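KLLA0F20702p (Kluyveromyces lactis, PDB 5Y5A) is an Est1-family telomerase subunit, captured here in its N-terminal TPR-like part, that probably helps recruit telomerase to telomeres through binding Cdc13. Local coordinates at residues A[404-409]-A[447-452]; A[455-460]-A[559-564]. One frame throughout, in Å; residues are numbered along the deposited sequence.

Interaction 1: residues A[404-409]-A[447-452]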
loop_
_atom_site.group_PDB
_atom_site.type_symbol
_atom_site.label_atom_id
_atom_site.label_comp_id
_atom_site.label_asym_id
_atom_site.label_seq_id
_atom_site.Cartn_x
_atom_site.Cartn_y
_atom_site.Cartn_z
ATOM N N HIS A 404 -19.763 3.193 -11.957
ATOM C CA HIS A 404 -20.352 1.915 -11.565
ATOM C C HIS A 404 -20.388 1.804 -10.034
ATOM O O HIS A 404 -21.422 1.468 -9.455
ATOM C CB HIS A 404 -19.575 0.746 -12.175
ATOM C CG HIS A 404 -20.231 -0.580 -11.973
ATOM N ND1 HIS A 404 -21.415 -0.928 -12.588
ATOM C CD2 HIS A 404 -19.871 -1.648 -11.222
ATOM C CE1 HIS A 404 -21.756 -2.152 -12.226
ATOM N NE2 HIS A 404 -20.832 -2.612 -11.400
ATOM N N LEU A 405 -19.264 2.108 -9.389
ATOM C CA LEU A 405 -19.194 2.161 -7.928
ATOM C C LEU A 405 -20.232 3.099 -7.338
ATOM O O LEU A 405 -20.913 2.758 -6.388
ATOM C CB LEU A 405 -17.816 2.620 -7.461
ATOM C CG LEU A 405 -16.724 1.568 -7.332
ATOM C CD1 LEU A 405 -15.542 2.147 -6.571
ATOM C CD2 LEU A 405 -17.286 0.339 -6.642
ATOM N N ILE A 406 -20.314 4.304 -7.885
ATOM C CA ILE A 406 -21.254 5.293 -7.384
ATOM C C ILE A 406 -22.701 4.851 -7.618
ATOM O O ILE A 406 -23.497 4.792 -6.685
ATOM C CB ILE A 406 -21.021 6.660 -8.044
ATOM C CG1 ILE A 406 -19.639 7.186 -7.657
ATOM C CG2 ILE A 406 -22.130 7.638 -7.636
ATOM C CD1 ILE A 406 -19.097 8.253 -8.572
ATOM N N ASP A 407 -23.031 4.522 -8.864
ATOM C CA ASP A 407 -24.408 4.200 -9.217
ATOM C C ASP A 407 -24.909 2.934 -8.529
ATOM O O ASP A 407 -26.023 2.914 -8.028
ATOM C CB ASP A 407 -24.565 4.049 -10.737
ATOM C CG ASP A 407 -24.287 5.347 -11.494
ATOM O OD1 ASP A 407 -24.098 6.400 -10.848
ATOM O OD2 ASP A 407 -24.252 5.316 -12.740
ATOM N N LYS A 408 -24.106 1.871 -8.488
ATOM C CA LYS A 408 -24.652 0.596 -8.016
ATOM C C LYS A 408 -24.306 0.288 -6.565
ATOM O O LYS A 408 -24.888 -0.625 -5.976
ATOM C CB LYS A 408 -24.183 -0.565 -8.908
ATOM C CG LYS A 408 -24.357 -0.345 -10.406
ATOM C CD LYS A 408 -25.810 -0.183 -10.799
ATOM C CE LYS A 408 -25.931 0.054 -12.293
ATOM N NZ LYS A 408 -27.313 0.435 -12.675
ATOM N N VAL A 409 -23.374 1.031 -5.973
ATOM C CA VAL A 409 -22.963 0.682 -4.613
ATOM C C VAL A 409 -23.160 1.827 -3.617
ATOM O O VAL A 409 -23.984 1.719 -2.712
ATOM C CB VAL A 409 -21.483 0.210 -4.560
ATOM C CG1 VAL A 409 -21.134 -0.251 -3.163
ATOM C CG2 VAL A 409 -21.243 -0.918 -5.556
ATOM N N THR A 447 -19.713 13.198 -18.617
ATOM C CA THR A 447 -21.140 13.345 -18.335
ATOM C C THR A 447 -21.622 12.276 -17.358
ATOM O O THR A 447 -22.375 12.577 -16.432
ATOM C CB THR A 447 -22.008 13.289 -19.624
ATOM O OG1 THR A 447 -21.707 12.101 -20.364
ATOM C CG2 THR A 447 -21.762 14.514 -20.502
ATOM N N SER A 448 -21.172 11.038 -17.550
ATOM C CA SER A 448 -21.574 9.956 -16.661
ATOM C C SER A 448 -21.086 10.216 -15.239
ATOM O O SER A 448 -21.839 10.051 -14.292
ATOM C CB SER A 448 -21.046 8.614 -17.161
ATOM O OG SER A 448 -19.635 8.606 -17.166
ATOM N N PHE A 449 -19.837 10.648 -15.093
ATOM C CA PHE A 449 -19.289 10.877 -13.759
ATOM C C PHE A 449 -19.946 12.082 -13.081
ATOM O O PHE A 449 -20.316 12.014 -11.913
ATOM C CB PHE A 449 -17.758 11.053 -13.794
ATOM C CG PHE A 449 -17.168 11.300 -12.432
ATOM C CD1 PHE A 449 -17.039 10.261 -11.524
ATOM C CD2 PHE A 449 -16.807 12.580 -12.031
ATOM C CE1 PHE A 449 -16.536 10.488 -10.245
ATOM C CE2 PHE A 449 -16.302 12.813 -10.756
ATOM C CZ PHE A 449 -16.170 11.766 -9.863
ATOM N N CYS A 450 -20.107 13.178 -13.814
ATOM C CA CYS A 450 -20.802 14.350 -13.275
ATOM C C CYS A 450 -22.238 14.038 -12.899
ATOM O O CYS A 450 -22.716 14.481 -11.855
ATOM C CB CYS A 450 -20.767 15.511 -14.273
ATOM S SG CYS A 450 -19.125 16.231 -14.405
ATOM N N GLN A 451 -22.927 13.279 -13.742
ATOM C CA GLN A 451 -24.279 12.839 -13.397
ATOM C C GLN A 451 -24.276 12.033 -12.088
ATOM O O GLN A 451 -25.128 12.242 -11.221
ATOM C CB GLN A 451 -24.887 12.004 -14.526
ATOM C CG GLN A 451 -26.308 11.536 -14.242
ATOM C CD GLN A 451 -27.298 12.692 -14.223
ATOM O OE1 GLN A 451 -27.547 13.323 -15.247
ATOM N NE2 GLN A 451 -27.847 12.985 -13.048
ATOM N N SER A 452 -23.310 11.125 -11.943
ATOM C CA SER A 452 -23.217 10.293 -10.740
ATOM C C SER A 452 -22.984 11.116 -9.473
ATOM O O SER A 452 -23.600 10.865 -8.445
ATOM C CB SER A 452 -22.098 9.254 -10.896
ATOM O OG SER A 452 -22.538 8.166 -11.692
#
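Ser452 OG donates a short hydrogen bond to Asp407 OD1, 2.5 Å between the two oxygens, and this is the polar link between helix segments 404-409 and 447-452. The hydroxyl meets the carboxylate oxygen on its syn side but lies 28° out of the carboxylate plane; Asp407 OD2 lies farther from the hydroxyl and is not hydrogen-bonded to it, so one carboxylate oxygen carries the bond. Asp407 reaches it because its CG stands anti to the carbonyl carbon (chi1 -64°), which swings a side chain rooted at the flank of the helix across to the serine. The rest of the contact is van der Waals packing, centred on Ile406. This residue directs its CB toward the other helix, its CG2 branch 3.6 Å from Ser452 CB and just as near the Ser452 carbonyl oxygen. Its other branch ends in CD1, which comes obliquely to the Phe449 ring, 3.8 Å from CE1, the two side chains crossing at about a right angle. The backbones are nearest at Ile406 and Ser452, CA to CA 6.3 Å; the segment axes approach to 9.8 Å at 42°. Helix 447-462 thus lies against the C-terminal end of helix 385-410, both segments within the Est1 DNA/RNA binding domain. Phe449 packs edge-to-face on Phe399 and touches Ile433 of helix 421-433, while Leu405 and Val409 turn to helices 339-379 and 421-433.

Interaction 2: residues A[455-460]-A[559-564]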
loop_
_atom_site.group_PDB
_atom_site.type_symbol
_atom_site.label_atom_id
_atom_site.label_comp_id
_atom_site.label_asym_id
_atom_site.label_seq_id
_atom_site.Cartn_x
_atom_site.Cartn_y
_atom_site.Cartn_z
ATOM N N ASN A 455 -26.157 13.003 -8.447
ATOM C CA ASN A 455 -27.103 12.108 -7.766
ATOM C C ASN A 455 -26.689 11.847 -6.326
ATOM O O ASN A 455 -27.516 11.888 -5.420
ATOM C CB ASN A 455 -27.226 10.770 -8.499
ATOM C CG ASN A 455 -27.872 10.906 -9.852
ATOM O OD1 ASN A 455 -28.550 11.896 -10.127
ATOM N ND2 ASN A 455 -27.671 9.913 -10.711
ATOM N N LEU A 456 -25.398 11.589 -6.126
ATOM C CA LEU A 456 -24.871 11.320 -4.795
ATOM C C LEU A 456 -24.967 12.567 -3.927
ATOM O O LEU A 456 -25.432 12.510 -2.792
ATOM C CB LEU A 456 -23.412 10.835 -4.867
ATOM C CG LEU A 456 -22.850 10.435 -3.506
ATOM C CD1 LEU A 456 -23.707 9.310 -2.915
ATOM C CD2 LEU A 456 -21.388 10.017 -3.601
ATOM N N THR A 457 -24.533 13.699 -4.474
ATOM C CA THR A 457 -24.552 14.948 -3.729
ATOM C C THR A 457 -25.987 15.299 -3.340
ATOM O O THR A 457 -26.234 15.705 -2.203
ATOM C CB THR A 457 -23.906 16.096 -4.536
ATOM O OG1 THR A 457 -22.623 15.669 -5.018
ATOM C CG2 THR A 457 -23.711 17.333 -3.669
ATOM N N ASN A 458 -26.933 15.115 -4.263
ATOM C CA ASN A 458 -28.344 15.396 -3.965
ATOM C C ASN A 458 -28.895 14.509 -2.848
ATOM O O ASN A 458 -29.693 14.972 -2.027
ATOM C CB ASN A 458 -29.221 15.245 -5.222
ATOM C CG ASN A 458 -29.110 16.447 -6.170
ATOM O OD1 ASN A 458 -28.628 17.505 -5.785
ATOM N ND2 ASN A 458 -29.569 16.280 -7.408
ATOM N N GLU A 459 -28.484 13.239 -2.812
ATOM C CA GLU A 459 -28.906 12.351 -1.718
ATOM C C GLU A 459 -28.283 12.814 -0.404
ATOM O O GLU A 459 -28.918 12.781 0.643
ATOM C CB GLU A 459 -28.513 10.893 -1.988
ATOM C CG GLU A 459 -29.188 10.258 -3.195
ATOM C CD GLU A 459 -30.693 10.186 -3.043
ATOM O OE1 GLU A 459 -31.403 10.353 -4.059
ATOM O OE2 GLU A 459 -31.169 9.966 -1.911
ATOM N N LEU A 460 -27.031 13.245 -0.463
ATOM C CA LEU A 460 -26.355 13.717 0.735
ATOM C C LEU A 460 -27.024 14.981 1.268
ATOM O O LEU A 460 -27.284 15.091 2.464
ATOM C CB LEU A 460 -24.870 13.952 0.450
ATOM C CG LEU A 460 -24.143 12.649 0.100
ATOM C CD1 LEU A 460 -22.667 12.866 -0.140
ATOM C CD2 LEU A 460 -24.371 11.620 1.194
ATOM N N LYS A 559 -32.650 23.910 -4.003
ATOM C CA LYS A 559 -31.371 23.690 -3.325
ATOM C C LYS A 559 -30.790 22.325 -3.680
ATOM O O LYS A 559 -30.178 21.656 -2.849
ATOM C CB LYS A 559 -31.524 23.845 -1.814
ATOM C CG LYS A 559 -31.989 25.232 -1.407
ATOM C CD LYS A 559 -32.383 25.270 0.052
ATOM C CE LYS A 559 -32.906 26.637 0.446
ATOM N NZ LYS A 559 -33.464 26.626 1.831
ATOM N N ARG A 560 -30.977 21.926 -4.933
ATOM C CA ARG A 560 -30.413 20.679 -5.436
ATOM C C ARG A 560 -29.797 20.898 -6.814
ATOM O O ARG A 560 -30.139 21.862 -7.504
ATOM C CB ARG A 560 -31.483 19.587 -5.510
ATOM C CG ARG A 560 -32.159 19.249 -4.179
ATOM C CD ARG A 560 -31.201 18.590 -3.194
ATOM N NE ARG A 560 -31.881 18.131 -1.981
ATOM C CZ ARG A 560 -32.005 18.854 -0.870
ATOM N NH1 ARG A 560 -31.497 20.078 -0.811
ATOM N NH2 ARG A 560 -32.639 18.354 0.182
ATOM N N TYR A 561 -28.907 19.993 -7.217
ATOM C CA TYR A 561 -28.282 20.063 -8.536
ATOM C C TYR A 561 -29.206 19.483 -9.603
ATOM O O TYR A 561 -29.776 18.405 -9.435
ATOM C CB TYR A 561 -26.920 19.346 -8.531
ATOM C CG TYR A 561 -25.862 20.157 -7.811
ATOM C CD1 TYR A 561 -25.144 21.143 -8.477
ATOM C CD2 TYR A 561 -25.625 19.977 -6.459
ATOM C CE1 TYR A 561 -24.205 21.912 -7.817
ATOM C CE2 TYR A 561 -24.686 20.741 -5.792
ATOM C CZ TYR A 561 -23.987 21.710 -6.475
ATOM O OH TYR A 561 -23.054 22.470 -5.812
ATOM N N VAL A 562 -29.367 20.236 -10.685
ATOM C CA VAL A 562 -30.175 19.831 -11.831
ATOM C C VAL A 562 -29.334 19.982 -13.101
ATOM O O VAL A 562 -28.300 20.658 -13.099
ATOM C CB VAL A 562 -31.468 20.688 -11.981
ATOM C CG1 VAL A 562 -32.415 20.522 -10.789
ATOM C CG2 VAL A 562 -31.110 22.149 -12.180
ATOM N N HIS A 563 -29.782 19.372 -14.192
ATOM C CA HIS A 563 -29.113 19.570 -15.468
ATOM C C HIS A 563 -29.736 20.735 -16.232
ATOM O O HIS A 563 -30.947 20.857 -16.300
ATOM C CB HIS A 563 -29.166 18.307 -16.321
ATOM C CG HIS A 563 -28.369 18.419 -17.579
ATOM N ND1 HIS A 563 -28.940 18.719 -18.796
ATOM C CD2 HIS A 563 -27.035 18.321 -17.798
ATOM C CE1 HIS A 563 -27.994 18.781 -19.719
ATOM N NE2 HIS A 563 -26.829 18.545 -19.139
ATOM N N THR A 564 -28.899 21.592 -16.807
ATOM C CA THR A 564 -29.383 22.793 -17.469
ATOM C C THR A 564 -28.852 22.937 -18.886
ATOM O O THR A 564 -27.911 22.265 -19.279
ATOM C CB THR A 564 -28.999 24.065 -16.679
ATOM O OG1 THR A 564 -27.570 24.207 -16.662
ATOM C CG2 THR A 564 -29.519 23.982 -15.252
#
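The flat carboxamide of Asn458 and the backbone of Tyr561 meet through two hydrogen bonds, while the Tyr561 ring receives Asn458 OD1 at its edge, in the ring plane, and Thr457 CG2 obliquely at CE2, 4.1 Å away. Asn458 OD1 accepts from Tyr561 N over 2.9 Å, using a lone pair in the carbonyl plane with an N-H...O angle of 160°. Asn458 ND2 donates a hydrogen bond to Tyr561 O, also at 2.9 Å and straighter, at 169°; this oxygen sits almost in the amide plane. One residue's N-H and C=O are therefore read by one side-chain amide, which fixes both the amide's rotation and the strand's position against the helix. Arg560 CB adds a contact of 3.5 Å to Asn458 OD1. The arginine chain then bends at chi2 (-67°) and folds back: NH1 bonds to Lys559 O at 2.9 Å. Lys559 O lies in the guanidinium plane, though NH1 approaches from above the carbonyl plane, off the lone pairs. The hydroxyl of Thr457 turns elsewhere, to Met453 O and Asn541 ND2. On the tyrosine side, Lys542 and Leu545 of helix 526-546 and Val454 of helix 447-462 also touch the side chain. What results is a two-stranded antiparallel hairpin, 552-555 with 560-563, docked on a helix by an asparagine that pairs with strand backbone; a G1 beta bulge, with Lys559 and Arg560 set against the single residue Asp555, marks the start of strand 560-563.

How the interactions relate
Along the chain, helix 385-410 comes first, then helices 421-433 and 437-444, and interaction 1 closes this loop by bringing 447-452 back against 404-409. The same helix 447-462 runs straight on into 455-460, which interaction 2 joins to 559-564 after a far longer excursion, partly unmodelled, that includes helix 526-546 and strand 552-555. The two closures follow one another in series, neither nested nor crossing, with centres 13 Å apart. Helix 447-462 is thus shared: its first turns lean on the helical body around 385-410, and its later turns receive the hairpin near the end of this fragment, tying that hairpin to the helical body.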